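Local coordinates for luciferase-like enzymeAMP-CoA-ligase (Zophobas atratus, PDB 4W8O), which probably activates carboxylic acids with ATP and joins them to coenzyme A through an acyl-adenylate intermediate, as luciferase-like members of the ANL superfamily do, at residues M182-G187 against P192-H197; G21-E26 against S201-V206; D304-L309 against H340-K345; L220-M225 against R248-E253. All coordinates share one frame; numbering follows the deposited sequence.

Contact 1. Residues M182-G187 against P192-H197; sequences MFFSSG and PKAICH
A beta hairpin closed by the Ser/Thr/Gly-rich loop of adenylate-forming enzymes pairs M182-S185 with P192-H197. The two strands run antiparallel, with F183 and I195 as the hydrogen-bonded pair. F183 N bonds to I195 O at 3.0 Å; the return bond, I195 N to F183 O, is bent and weak. Beyond the end of the first strand S185 prolongs the pairing. Its backbone N gives a nearly straight bond to K193 O (2.8 Å, 167°), and its side chain takes one back, K193 N to S185 OG at 2.8 Å. The S185 hydroxyl can do this because chi1 (70°) places OG between the backbone N and the carbonyl carbon, pointed at the backbone N of K193, just before the second strand begins. F183 and I195 share one face of the sheet, their CB atoms 4.3 Å apart. There the F183 ring meets H197 edge to edge, CD2 to CD2 at 4.0 Å, while I195 CD1 tucks in at 3.5 Å from S185 N. The imidazole is fixed from outside, ND1 bonded to S201 OG and NE2 to S325 O. On the face with M182, F184, A194 and C196, M182 SD lies 4.0 Å from C196 SG, and F184 CE1 approaches A194 CB; helix 106-116 packs on M182 and F184. S186, at the mouth of the loop, lines the pocket that holds a polyethylene glycol here. Strand, Ser/Thr/Gly-rich loop and strand together make the P-loop-like signature hairpin of the ANL enzymes, which in relatives handles the phosphates of ATP.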
loop_
_atom_site.group_PDB
_atom_site.type_symbol
_atom_site.label_atom_id
_atom_site.label_comp_id
_atom_site.label_asym_id
_atom_site.label_seq_id
_atom_site.Cartn_x
_atom_site.Cartn_y
_atom_site.Cartn_z
ATOM N N MET A 182 -9.367 1.736 4.451
ATOM C CA MET A 182 -9.573 0.401 5.024
ATOM C C MET A 182 -8.874 -0.695 4.211
ATOM O O MET A 182 -8.688 -0.557 3.006
ATOM C CB MET A 182 -11.066 0.078 5.170
ATOM C CG MET A 182 -11.787 0.931 6.205
ATOM S SD MET A 182 -13.506 0.488 6.527
ATOM C CE MET A 182 -14.260 0.968 4.984
ATOM N N PHE A 183 -8.455 -1.752 4.909
ATOM C CA PHE A 183 -7.933 -2.976 4.302
ATOM C C PHE A 183 -8.625 -4.154 4.991
ATOM O O PHE A 183 -9.476 -3.963 5.868
ATOM C CB PHE A 183 -6.407 -3.069 4.446
ATOM C CG PHE A 183 -5.667 -1.957 3.754
ATOM C CD1 PHE A 183 -5.374 -2.036 2.407
ATOM C CD2 PHE A 183 -5.277 -0.819 4.454
ATOM C CE1 PHE A 183 -4.703 -1.006 1.757
ATOM C CE2 PHE A 183 -4.619 0.214 3.812
ATOM C CZ PHE A 183 -4.326 0.119 2.459
ATOM N N PHE A 184 -8.290 -5.370 4.584
ATOM C CA PHE A 184 -8.953 -6.548 5.114
ATOM C C PHE A 184 -7.973 -7.505 5.766
ATOM O O PHE A 184 -6.928 -7.809 5.199
ATOM C CB PHE A 184 -9.723 -7.236 4.003
ATOM C CG PHE A 184 -10.811 -6.382 3.430
ATOM C CD1 PHE A 184 -11.975 -6.162 4.144
ATOM C CD2 PHE A 184 -10.662 -5.775 2.194
ATOM C CE1 PHE A 184 -12.985 -5.369 3.625
ATOM C CE2 PHE A 184 -11.664 -4.977 1.672
ATOM C CZ PHE A 184 -12.832 -4.781 2.384
ATOM N N SER A 185 -8.324 -7.958 6.967
ATOM C CA SER A 185 -7.485 -8.835 7.751
ATOM C C SER A 185 -7.371 -10.192 7.090
ATOM O O SER A 185 -8.204 -10.556 6.267
ATOM C CB SER A 185 -8.038 -8.992 9.172
ATOM O OG SER A 185 -9.240 -9.744 9.184
ATOM N N SER A 186 -6.334 -10.930 7.475
ATOM C CA SER A 186 -6.085 -12.271 6.973
ATOM C C SER A 186 -5.463 -13.104 8.080
ATOM O O SER A 186 -4.344 -13.595 7.943
ATOM C CB SER A 186 -5.152 -12.225 5.758
ATOM O OG SER A 186 -3.942 -11.544 6.074
ATOM N N GLY A 187 -6.187 -13.249 9.183
ATOM C CA GLY A 187 -5.756 -14.131 10.270
ATOM C C GLY A 187 -5.725 -15.583 9.817
ATOM O O GLY A 187 -6.358 -15.941 8.821
ATOM N N PRO A 192 -12.204 -12.590 6.987
ATOM C CA PRO A 192 -11.654 -11.241 7.029
ATOM C C PRO A 192 -12.490 -10.232 7.817
ATOM O O PRO A 192 -13.703 -10.387 7.969
ATOM C CB PRO A 192 -11.585 -10.848 5.552
ATOM C CG PRO A 192 -11.406 -12.154 4.843
ATOM C CD PRO A 192 -12.235 -13.123 5.610
ATOM N N LYS A 193 -11.801 -9.216 8.331
ATOM C CA LYS A 193 -12.422 -8.074 8.985
ATOM C C LYS A 193 -11.841 -6.822 8.364
ATOM O O LYS A 193 -10.778 -6.873 7.744
ATOM C CB LYS A 193 -12.144 -8.109 10.480
ATOM C CG LYS A 193 -12.668 -9.372 11.155
ATOM C CD LYS A 193 -11.570 -10.088 11.924
ATOM C CE LYS A 193 -11.888 -11.552 12.150
ATOM N NZ LYS A 193 -13.263 -11.698 12.685
ATOM N N ALA A 194 -12.551 -5.707 8.513
ATOM C CA ALA A 194 -12.152 -4.464 7.880
ATOM C C ALA A 194 -11.220 -3.686 8.806
ATOM O O ALA A 194 -11.652 -3.090 9.787
ATOM C CB ALA A 194 -13.365 -3.629 7.503
ATOM N N ILE A 195 -9.935 -3.735 8.474
ATOM C CA ILE A 195 -8.906 -2.956 9.144
ATOM C C ILE A 195 -9.102 -1.465 8.848
ATOM O O ILE A 195 -9.158 -1.056 7.689
ATOM C CB ILE A 195 -7.517 -3.360 8.618
ATOM C CG1 ILE A 195 -7.189 -4.801 9.006
ATOM C CG2 ILE A 195 -6.450 -2.400 9.134
ATOM C CD1 ILE A 195 -6.128 -5.439 8.127
ATOM N N CYS A 196 -9.209 -0.657 9.892
ATOM C CA CYS A 196 -9.382 0.792 9.724
ATOM C C CYS A 196 -8.101 1.547 10.014
ATOM O O CYS A 196 -7.547 1.426 11.115
ATOM C CB CYS A 196 -10.474 1.303 10.662
ATOM S SG CYS A 196 -12.108 0.673 10.230
ATOM N N HIS A 197 -7.626 2.318 9.033
ATOM C CA HIS A 197 -6.605 3.330 9.286
ATOM C C HIS A 197 -7.228 4.712 9.288
ATOM O O HIS A 197 -8.065 5.037 8.434
ATOM C CB HIS A 197 -5.475 3.260 8.264
ATOM C CG HIS A 197 -4.515 2.152 8.534
ATOM N ND1 HIS A 197 -3.625 2.185 9.585
ATOM C CD2 HIS A 197 -4.337 0.957 7.926
ATOM C CE1 HIS A 197 -2.925 1.066 9.600
ATOM N NE2 HIS A 197 -3.339 0.303 8.605
#

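Contact 2. Residues G21-E26 against S201-V206; sequences GEFLFE and SFLQIV
With its CG anti to the backbone N (chi1 171°), F23 swings its ring out from helix 20-30 toward L203 of helix 199-211. L203 answers with CG beside its own backbone N and CD1 extended away from CA (chi2 173°), which leaves the other methyl, CD2, turned onto the ring. That methyl does most of the touching. It sits over one face of the F23 ring, 3.8 Å from the centroid and 22° off the normal, a CH-pi contact. The offset is toward the inner end of the ring: L203 CD2 is 3.5 Å from F23 CG and 3.8 Å from F23 CB. The two side chains slide past each other in opposite directions, and the leucine methyl lies near the root of the phenylalanine. V206, one turn further along, meets the far end of the same ring obliquely, its CG1 4.4 Å from F23 CZ. The helices themselves stay well apart, the CA atoms of F23 and L203 being 8.4 Å from each other. Around the pair, F15 sets its ring edge-to-face with F23, and L239 of helix 228-239 touches both F23 and V206. All three residues of the contact are buried, and no hydrogen bond crosses between the two segments. What holds the helices together here is therefore purely apolar: dispersion, methyl hydrogens facing a pi cloud and the exclusion of water, with direction supplied by the shapes of the side chains.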
loop_
_atom_site.group_PDB
_atom_site.type_symbol
_atom_site.label_atom_id
_atom_site.label_comp_id
_atom_site.label_asym_id
_atom_site.label_seq_id
_atom_site.Cartn_x
_atom_site.Cartn_y
_atom_site.Cartn_z
ATOM N N GLY A 21 -7.001 13.324 2.303
ATOM C CA GLY A 21 -7.414 14.155 1.170
ATOM C C GLY A 21 -6.638 15.458 1.035
ATOM O O GLY A 21 -6.191 15.810 -0.055
ATOM N N GLU A 22 -6.489 16.175 2.142
ATOM C CA GLU A 22 -5.686 17.405 2.175
ATOM C C GLU A 22 -4.229 17.126 1.790
ATOM O O GLU A 22 -3.599 17.907 1.066
ATOM C CB GLU A 22 -5.744 18.051 3.567
ATOM C CG GLU A 22 -7.099 18.666 3.900
ATOM C CD GLU A 22 -7.233 19.088 5.364
ATOM O OE1 GLU A 22 -6.764 18.355 6.266
ATOM O OE2 GLU A 22 -7.817 20.169 5.620
ATOM N N PHE A 23 -3.700 16.009 2.282
ATOM C CA PHE A 23 -2.368 15.559 1.894
ATOM C C PHE A 23 -2.247 15.448 0.376
ATOM O O PHE A 23 -1.414 16.104 -0.234
ATOM C CB PHE A 23 -2.054 14.215 2.547
ATOM C CG PHE A 23 -0.798 13.571 2.035
ATOM C CD1 PHE A 23 0.449 14.011 2.462
ATOM C CD2 PHE A 23 -0.863 12.504 1.142
ATOM C CE1 PHE A 23 1.607 13.419 1.995
ATOM C CE2 PHE A 23 0.296 11.903 0.680
ATOM C CZ PHE A 23 1.531 12.368 1.102
ATOM N N LEU A 24 -3.098 14.632 -0.230
ATOM C CA LEU A 24 -3.017 14.379 -1.665
ATOM C C LEU A 24 -3.158 15.670 -2.478
ATOM O O LEU A 24 -2.442 15.878 -3.460
ATOM C CB LEU A 24 -4.089 13.377 -2.089
ATOM C CG LEU A 24 -3.963 11.959 -1.524
ATOM C CD1 LEU A 24 -5.249 11.187 -1.753
ATOM C CD2 LEU A 24 -2.784 11.215 -2.132
ATOM N N PHE A 25 -4.091 16.521 -2.052
ATOM C CA PHE A 25 -4.366 17.820 -2.686
ATOM C C PHE A 25 -3.130 18.722 -2.643
ATOM O O PHE A 25 -2.695 19.249 -3.672
ATOM C CB PHE A 25 -5.538 18.499 -1.964
ATOM C CG PHE A 25 -6.159 19.641 -2.722
ATOM C CD1 PHE A 25 -7.207 19.417 -3.606
ATOM C CD2 PHE A 25 -5.728 20.944 -2.517
ATOM C CE1 PHE A 25 -7.792 20.470 -4.299
ATOM C CE2 PHE A 25 -6.317 21.999 -3.194
ATOM C CZ PHE A 25 -7.351 21.765 -4.086
ATOM N N GLU A 26 -2.564 18.873 -1.446
ATOM C CA GLU A 26 -1.351 19.674 -1.247
ATOM C C GLU A 26 -0.184 19.157 -2.091
ATOM O O GLU A 26 0.550 19.949 -2.686
ATOM C CB GLU A 26 -0.961 19.680 0.234
ATOM C CG GLU A 26 0.342 20.402 0.552
ATOM C CD GLU A 26 0.837 20.146 1.973
ATOM O OE1 GLU A 26 0.039 19.704 2.832
ATOM O OE2 GLU A 26 2.037 20.391 2.228
ATOM N N SER A 201 -2.999 7.629 11.084
ATOM C CA SER A 201 -2.291 6.358 11.019
ATOM C C SER A 201 -1.835 6.027 9.599
ATOM O O SER A 201 -0.699 5.603 9.406
ATOM C CB SER A 201 -3.097 5.217 11.651
ATOM O OG SER A 201 -4.106 4.704 10.807
ATOM N N PHE A 202 -2.686 6.249 8.600
ATOM C CA PHE A 202 -2.274 5.953 7.234
ATOM C C PHE A 202 -1.152 6.877 6.779
ATOM O O PHE A 202 -0.197 6.436 6.136
ATOM C CB PHE A 202 -3.421 6.012 6.223
ATOM C CG PHE A 202 -3.031 5.449 4.882
ATOM C CD1 PHE A 202 -2.871 4.082 4.720
ATOM C CD2 PHE A 202 -2.751 6.278 3.814
ATOM C CE1 PHE A 202 -2.475 3.544 3.504
ATOM C CE2 PHE A 202 -2.356 5.753 2.600
ATOM C CZ PHE A 202 -2.210 4.384 2.444
ATOM N N LEU A 203 -1.263 8.160 7.104
ATOM C CA LEU A 203 -0.211 9.099 6.762
ATOM C C LEU A 203 1.123 8.751 7.438
ATOM O O LEU A 203 2.187 9.052 6.887
ATOM C CB LEU A 203 -0.640 10.534 7.082
ATOM C CG LEU A 203 -1.618 11.106 6.046
ATOM C CD1 LEU A 203 -2.144 12.458 6.491
ATOM C CD2 LEU A 203 -0.955 11.216 4.677
ATOM N N GLN A 204 1.078 8.105 8.605
ATOM C CA GLN A 204 2.314 7.621 9.231
ATOM C C GLN A 204 2.866 6.369 8.565
ATOM O O GLN A 204 4.079 6.177 8.538
ATOM C CB GLN A 204 2.157 7.428 10.740
ATOM C CG GLN A 204 2.125 8.742 11.510
ATOM C CD GLN A 204 3.245 9.707 11.097
ATOM O OE1 GLN A 204 4.425 9.441 11.332
ATOM N NE2 GLN A 204 2.874 10.824 10.469
ATOM N N ILE A 205 2.001 5.520 8.014
ATOM C CA ILE A 205 2.497 4.419 7.189
ATOM C C ILE A 205 3.325 5.014 6.045
ATOM O O ILE A 205 4.422 4.541 5.743
ATOM C CB ILE A 205 1.364 3.550 6.602
ATOM C CG1 ILE A 205 0.687 2.758 7.721
ATOM C CG2 ILE A 205 1.925 2.612 5.532
ATOM C CD1 ILE A 205 -0.582 2.043 7.313
ATOM N N VAL A 206 2.775 6.053 5.420
ATOM C CA VAL A 206 3.402 6.711 4.287
ATOM C C VAL A 206 4.682 7.446 4.710
ATOM O O VAL A 206 5.720 7.307 4.068
ATOM C CB VAL A 206 2.431 7.711 3.613
ATOM C CG1 VAL A 206 3.154 8.548 2.572
ATOM C CG2 VAL A 206 1.252 6.971 2.987
#

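Contact 3. Residues D304-L309 against H340-K345; sequences DQYKKL and HLIDTK
The ring of Y306 meets I342 at its phenolic end, where I342 O stands obliquely to the ring plane, 3.9 Å from both Y306 CE1 and Y306 CZ. The hydroxyl comes nearer still: Y306 OH is 3.1 Å from that carbonyl oxygen and 3.3 Å from I342 CG2. Its hydrogen bond, however, goes elsewhere, to V318 O on strand 317-324. Y306 gets there because its CG is anti to the backbone N (chi1 -176°), sending the ring outward from helix 303-312 so that it crosses the isoleucine side chain at about a right angle. The partner is a short helical turn tied within itself: T344 OG1 bonds to H340 O at 3.0 Å, and L341 O accepts from both T344 N and K345 N. I342 also packs on F333, Q317 and L319. A phenylalanine at Y306 would probably leave V318 O without its hydroxyl donor and I342 CG2 without the oxygen it rests against. With 77 Å² buried, this is a slight, mixed contact: the phenol hydroxyl donates to a strand carbonyl, V318 O, while I342 O and CG2 only pack beside it.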
loop_
_atom_site.group_PDB
_atom_site.type_symbol
_atom_site.label_atom_id
_atom_site.label_comp_id
_atom_site.label_asym_id
_atom_site.label_seq_id
_atom_site.Cartn_x
_atom_site.Cartn_y
_atom_site.Cartn_z
ATOM N N ASP A 304 21.064 -17.316 -2.941
ATOM C CA ASP A 304 21.512 -17.375 -4.338
ATOM C C ASP A 304 20.696 -16.455 -5.232
ATOM O O ASP A 304 21.252 -15.786 -6.097
ATOM C CB ASP A 304 21.503 -18.809 -4.886
ATOM C CG ASP A 304 22.816 -19.523 -4.643
ATOM O OD1 ASP A 304 23.527 -19.138 -3.689
ATOM O OD2 ASP A 304 23.148 -20.461 -5.396
ATOM N N GLN A 305 19.388 -16.416 -5.026
ATOM C CA GLN A 305 18.543 -15.531 -5.816
ATOM C C GLN A 305 18.846 -14.077 -5.487
ATOM O O GLN A 305 18.929 -13.228 -6.379
ATOM C CB GLN A 305 17.059 -15.833 -5.572
ATOM C CG GLN A 305 16.099 -15.012 -6.422
ATOM C CD GLN A 305 16.314 -15.189 -7.909
ATOM O OE1 GLN A 305 17.089 -16.036 -8.338
ATOM N NE2 GLN A 305 15.627 -14.383 -8.704
ATOM N N TYR A 306 19.000 -13.800 -4.196
ATOM C CA TYR A 306 19.379 -12.472 -3.732
ATOM C C TYR A 306 20.660 -12.020 -4.440
ATOM O O TYR A 306 20.707 -10.934 -5.016
ATOM C CB TYR A 306 19.555 -12.457 -2.206
ATOM C CG TYR A 306 19.854 -11.080 -1.683
ATOM C CD1 TYR A 306 21.157 -10.601 -1.643
ATOM C CD2 TYR A 306 18.828 -10.235 -1.273
ATOM C CE1 TYR A 306 21.438 -9.327 -1.189
ATOM C CE2 TYR A 306 19.098 -8.954 -0.815
ATOM C CZ TYR A 306 20.405 -8.507 -0.776
ATOM O OH TYR A 306 20.678 -7.236 -0.328
ATOM N N LYS A 307 21.682 -12.871 -4.423
ATOM C CA LYS A 307 22.944 -12.569 -5.093
ATOM C C LYS A 307 22.769 -12.347 -6.591
ATOM O O LYS A 307 23.303 -11.384 -7.140
ATOM C CB LYS A 307 23.960 -13.690 -4.878
ATOM C CG LYS A 307 24.637 -13.660 -3.521
ATOM C CD LYS A 307 25.868 -14.558 -3.504
ATOM C CE LYS A 307 26.629 -14.433 -2.196
ATOM N NZ LYS A 307 25.823 -14.925 -1.043
ATOM N N LYS A 308 22.034 -13.243 -7.247
ATOM C CA LYS A 308 21.787 -13.125 -8.683
ATOM C C LYS A 308 21.144 -11.785 -9.019
ATOM O O LYS A 308 21.477 -11.174 -10.035
ATOM C CB LYS A 308 20.911 -14.277 -9.204
ATOM C CG LYS A 308 21.642 -15.603 -9.375
ATOM C CD LYS A 308 20.799 -16.599 -10.162
ATOM C CE LYS A 308 21.502 -17.940 -10.346
ATOM N NZ LYS A 308 20.995 -19.009 -9.439
ATOM N N LEU A 309 20.235 -11.326 -8.161
ATOM C CA LEU A 309 19.580 -10.036 -8.365
ATOM C C LEU A 309 20.548 -8.855 -8.264
ATOM O O LEU A 309 20.432 -7.903 -9.038
ATOM C CB LEU A 309 18.405 -9.855 -7.394
ATOM C CG LEU A 309 17.169 -10.692 -7.724
ATOM C CD1 LEU A 309 16.196 -10.718 -6.549
ATOM C CD2 LEU A 309 16.480 -10.180 -8.984
ATOM N N HIS A 340 26.590 -1.635 4.594
ATOM C CA HIS A 340 27.489 -2.722 4.981
ATOM C C HIS A 340 26.739 -4.025 5.271
ATOM O O HIS A 340 27.116 -5.077 4.760
ATOM C CB HIS A 340 28.339 -2.310 6.196
ATOM C CG HIS A 340 27.796 -1.129 6.945
ATOM N ND1 HIS A 340 28.290 0.149 6.779
ATOM C CD2 HIS A 340 26.779 -1.025 7.834
ATOM C CE1 HIS A 340 27.616 0.983 7.549
ATOM N NE2 HIS A 340 26.693 0.297 8.197
ATOM N N LEU A 341 25.679 -3.947 6.073
ATOM C CA LEU A 341 24.910 -5.139 6.465
ATOM C C LEU A 341 24.102 -5.739 5.310
ATOM O O LEU A 341 23.820 -6.940 5.300
ATOM C CB LEU A 341 23.962 -4.827 7.631
ATOM C CG LEU A 341 24.559 -4.238 8.914
ATOM C CD1 LEU A 341 23.545 -4.323 10.049
ATOM C CD2 LEU A 341 25.858 -4.932 9.294
ATOM N N ILE A 342 23.740 -4.905 4.339
ATOM C CA ILE A 342 22.981 -5.349 3.170
ATOM C C ILE A 342 23.748 -6.397 2.338
ATOM O O ILE A 342 23.131 -7.201 1.631
ATOM C CB ILE A 342 22.535 -4.127 2.326
ATOM C CG1 ILE A 342 21.433 -3.368 3.077
ATOM C CG2 ILE A 342 22.024 -4.542 0.953
ATOM C CD1 ILE A 342 21.241 -1.933 2.636
ATOM N N ASP A 343 25.078 -6.410 2.454
ATOM C CA ASP A 343 25.922 -7.401 1.764
ATOM C C ASP A 343 26.454 -8.493 2.703
ATOM O O ASP A 343 27.416 -9.179 2.363
ATOM C CB ASP A 343 27.109 -6.701 1.098
ATOM C CG ASP A 343 26.739 -5.353 0.516
ATOM O OD1 ASP A 343 25.821 -5.298 -0.328
ATOM O OD2 ASP A 343 27.366 -4.348 0.910
ATOM N N THR A 344 25.823 -8.668 3.863
ATOM C CA THR A 344 26.349 -9.550 4.909
ATOM C C THR A 344 25.273 -10.419 5.550
ATOM O O THR A 344 25.390 -11.646 5.562
ATOM C CB THR A 344 27.025 -8.732 6.036
ATOM O OG1 THR A 344 28.020 -7.865 5.479
ATOM C CG2 THR A 344 27.675 -9.652 7.076
ATOM N N LYS A 345 24.234 -9.777 6.080
ATOM C CA LYS A 345 23.283 -10.425 6.981
ATOM C C LYS A 345 22.000 -10.891 6.275
ATOM O O LYS A 345 20.897 -10.420 6.573
ATOM C CB LYS A 345 22.964 -9.468 8.145
ATOM C CG LYS A 345 22.774 -10.155 9.489
ATOM C CD LYS A 345 23.369 -9.339 10.628
ATOM C CE LYS A 345 24.386 -10.157 11.406
ATOM N NZ LYS A 345 24.928 -9.410 12.568
#

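Contact 4. Residues L220-M225 against R248-E253; sequences LHFTTM and RSMEGE
The nearest CA atoms, those of F222 and R248, are 6.1 Å apart, and a water bridges their two carbonyl oxygens, donating to F222 O at 2.7 Å and weakly to R248 O at 3.3 Å. Just beyond strand 218-221, F222 turns its side chain toward S249 and M250. M250 CG lies over one face of the F222 ring, a CH-pi contact 3.8 Å from the centroid and 23° off the normal, shifted toward the CE2-CZ rim, M250 CG to F222 CE2 being 3.5 Å. That methylene is put on the ring by chi1 (-164°, CG opposite the backbone N), and the bend at chi2 (-74°) carries SD onward; the sulfur, 5.5 Å from the centroid and oblique, adds a looser Met-aromatic contact. S249 O approaches F222 CE1 obliquely at 3.7 Å. T255 of helix 252-262 touches both F222 and M250. Replacing F222 by an alanine takes the ring away and would probably leave a gap between M250 and T255, with the methionine chain free to shift. The strand end and the approach to helix 252-262 are thus joined by CH-pi packing with a looser sulfur contribution, and by a water between two carbonyls.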
loop_
_atom_site.group_PDB
_atom_site.type_symbol
_atom_site.label_atom_id
_atom_site.label_comp_id
_atom_site.label_asym_id
_atom_site.label_seq_id
_atom_site.Cartn_x
_atom_site.Cartn_y
_atom_site.Cartn_z
ATOM N N LEU A 220 8.177 1.308 -10.087
ATOM C CA LEU A 220 7.265 0.406 -10.791
ATOM C C LEU A 220 6.664 -0.586 -9.803
ATOM O O LEU A 220 7.353 -1.071 -8.902
ATOM C CB LEU A 220 8.006 -0.355 -11.901
ATOM C CG LEU A 220 7.274 -1.463 -12.673
ATOM C CD1 LEU A 220 6.023 -0.944 -13.365
ATOM C CD2 LEU A 220 8.202 -2.097 -13.699
ATOM N N HIS A 221 5.377 -0.885 -9.961
ATOM C CA HIS A 221 4.782 -1.985 -9.221
ATOM C C HIS A 221 3.665 -2.631 -10.016
ATOM O O HIS A 221 3.180 -2.077 -11.000
ATOM C CB HIS A 221 4.271 -1.502 -7.867
ATOM C CG HIS A 221 3.021 -0.695 -7.956
ATOM N ND1 HIS A 221 1.795 -1.180 -7.557
ATOM C CD2 HIS A 221 2.799 0.551 -8.429
ATOM C CE1 HIS A 221 0.872 -0.259 -7.769
ATOM N NE2 HIS A 221 1.457 0.798 -8.301
ATOM N N PHE A 222 3.269 -3.813 -9.573
ATOM C CA PHE A 222 2.242 -4.600 -10.246
ATOM C C PHE A 222 1.007 -4.814 -9.385
ATOM O O PHE A 222 -0.059 -5.111 -9.917
ATOM C CB PHE A 222 2.826 -5.959 -10.646
ATOM C CG PHE A 222 4.065 -5.850 -11.493
ATOM C CD1 PHE A 222 3.969 -5.641 -12.860
ATOM C CD2 PHE A 222 5.321 -5.931 -10.923
ATOM C CE1 PHE A 222 5.103 -5.518 -13.642
ATOM C CE2 PHE A 222 6.463 -5.808 -11.701
ATOM C CZ PHE A 222 6.351 -5.599 -13.061
ATOM N N THR A 223 1.155 -4.695 -8.067
ATOM C CA THR A 223 0.068 -4.949 -7.129
ATOM C C THR A 223 -1.053 -3.945 -7.306
ATOM O O THR A 223 -0.811 -2.766 -7.536
ATOM C CB THR A 223 0.531 -4.846 -5.655
ATOM O OG1 THR A 223 1.363 -3.684 -5.485
ATOM C CG2 THR A 223 1.295 -6.101 -5.236
ATOM N N THR A 224 -2.280 -4.425 -7.162
ATOM C CA THR A 224 -3.468 -3.582 -7.219
ATOM C C THR A 224 -3.636 -2.848 -5.899
ATOM O O THR A 224 -2.923 -3.133 -4.929
ATOM C CB THR A 224 -4.723 -4.425 -7.482
ATOM O OG1 THR A 224 -4.861 -5.405 -6.448
ATOM C CG2 THR A 224 -4.629 -5.117 -8.840
ATOM N N MET A 225 -4.593 -1.920 -5.865
ATOM C CA MET A 225 -4.821 -1.067 -4.690
ATOM C C MET A 225 -5.519 -1.807 -3.552
ATOM O O MET A 225 -5.660 -1.283 -2.454
ATOM C CB MET A 225 -5.612 0.186 -5.085
ATOM C CG MET A 225 -4.873 1.115 -6.043
ATOM S SD MET A 225 -3.379 1.824 -5.325
ATOM C CE MET A 225 -2.573 2.460 -6.796
ATOM N N ARG A 248 0.149 -4.306 -15.794
ATOM C CA ARG A 248 -0.863 -5.272 -15.412
ATOM C C ARG A 248 -0.252 -6.587 -14.953
ATOM O O ARG A 248 -0.679 -7.157 -13.957
ATOM C CB ARG A 248 -1.818 -5.538 -16.576
ATOM C CG ARG A 248 -3.212 -5.885 -16.101
ATOM C CD ARG A 248 -4.006 -4.620 -15.807
ATOM N NE ARG A 248 -4.583 -4.050 -17.028
ATOM C CZ ARG A 248 -5.644 -4.548 -17.662
ATOM N NH1 ARG A 248 -6.089 -3.961 -18.768
ATOM N NH2 ARG A 248 -6.260 -5.634 -17.202
ATOM N N SER A 249 0.750 -7.054 -15.685
ATOM C CA SER A 249 1.355 -8.353 -15.436
ATOM C C SER A 249 2.856 -8.248 -15.435
ATOM O O SER A 249 3.442 -7.517 -16.224
ATOM C CB SER A 249 0.947 -9.348 -16.520
ATOM O OG SER A 249 -0.442 -9.567 -16.491
ATOM N N MET A 250 3.476 -9.015 -14.560
ATOM C CA MET A 250 4.909 -9.054 -14.467
ATOM C C MET A 250 5.431 -10.041 -15.505
ATOM O O MET A 250 5.034 -11.200 -15.518
ATOM C CB MET A 250 5.302 -9.478 -13.060
ATOM C CG MET A 250 6.742 -9.192 -12.709
ATOM S SD MET A 250 7.871 -10.329 -13.519
ATOM C CE MET A 250 9.418 -9.605 -13.005
ATOM N N GLU A 251 6.288 -9.549 -16.394
ATOM C CA GLU A 251 7.081 -10.384 -17.290
ATOM C C GLU A 251 8.512 -9.886 -17.241
ATOM O O GLU A 251 8.744 -8.680 -17.211
ATOM C CB GLU A 251 6.571 -10.316 -18.726
ATOM C CG GLU A 251 5.465 -11.307 -19.046
ATOM C CD GLU A 251 4.080 -10.697 -18.962
ATOM O OE1 GLU A 251 3.819 -9.720 -19.702
ATOM O OE2 GLU A 251 3.245 -11.205 -18.176
ATOM N N GLY A 252 9.461 -10.815 -17.241
ATOM C CA GLY A 252 10.876 -10.486 -17.102
ATOM C C GLY A 252 11.369 -9.479 -18.121
ATOM O O GLY A 252 11.889 -8.423 -17.769
ATOM N N GLU A 253 11.187 -9.818 -19.387
ATOM C CA GLU A 253 11.661 -9.012 -20.501
ATOM C C GLU A 253 11.046 -7.613 -20.496
ATOM O O GLU A 253 11.755 -6.607 -20.593
ATOM C CB GLU A 253 11.303 -9.706 -21.810
ATOM C CG GLU A 253 12.093 -9.209 -23.001
ATOM C CD GLU A 253 13.399 -9.952 -23.191
ATOM O OE1 GLU A 253 14.372 -9.321 -23.651
ATOM O OE2 GLU A 253 13.454 -11.167 -22.893
HETATM O O HOH W 1 -1.719 -7.034 -10.809
#

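From the N terminus, helix 20-30 opens contact 2, which waits about 175 residues for its partner, helix 199-211. Contact 1, the tight hairpin of strands 179-184 and 194-198 in the eight-stranded sheet, forms wholly within that long loop. Strand 194-198 leads directly into helix 199-211, so contact 2 packs an early helix on the one following the hairpin, and the two contacts touch: H197 CE1 lies 3.4 Å from I205 CD1. The chain then returns to the nine-stranded sheet through strand 218-221, where contact 4 closes a short loop between residues 220 and 253. Contact 3 follows separately, joining helix 303-312 to residues 340-345 near the periphery. No loops cross.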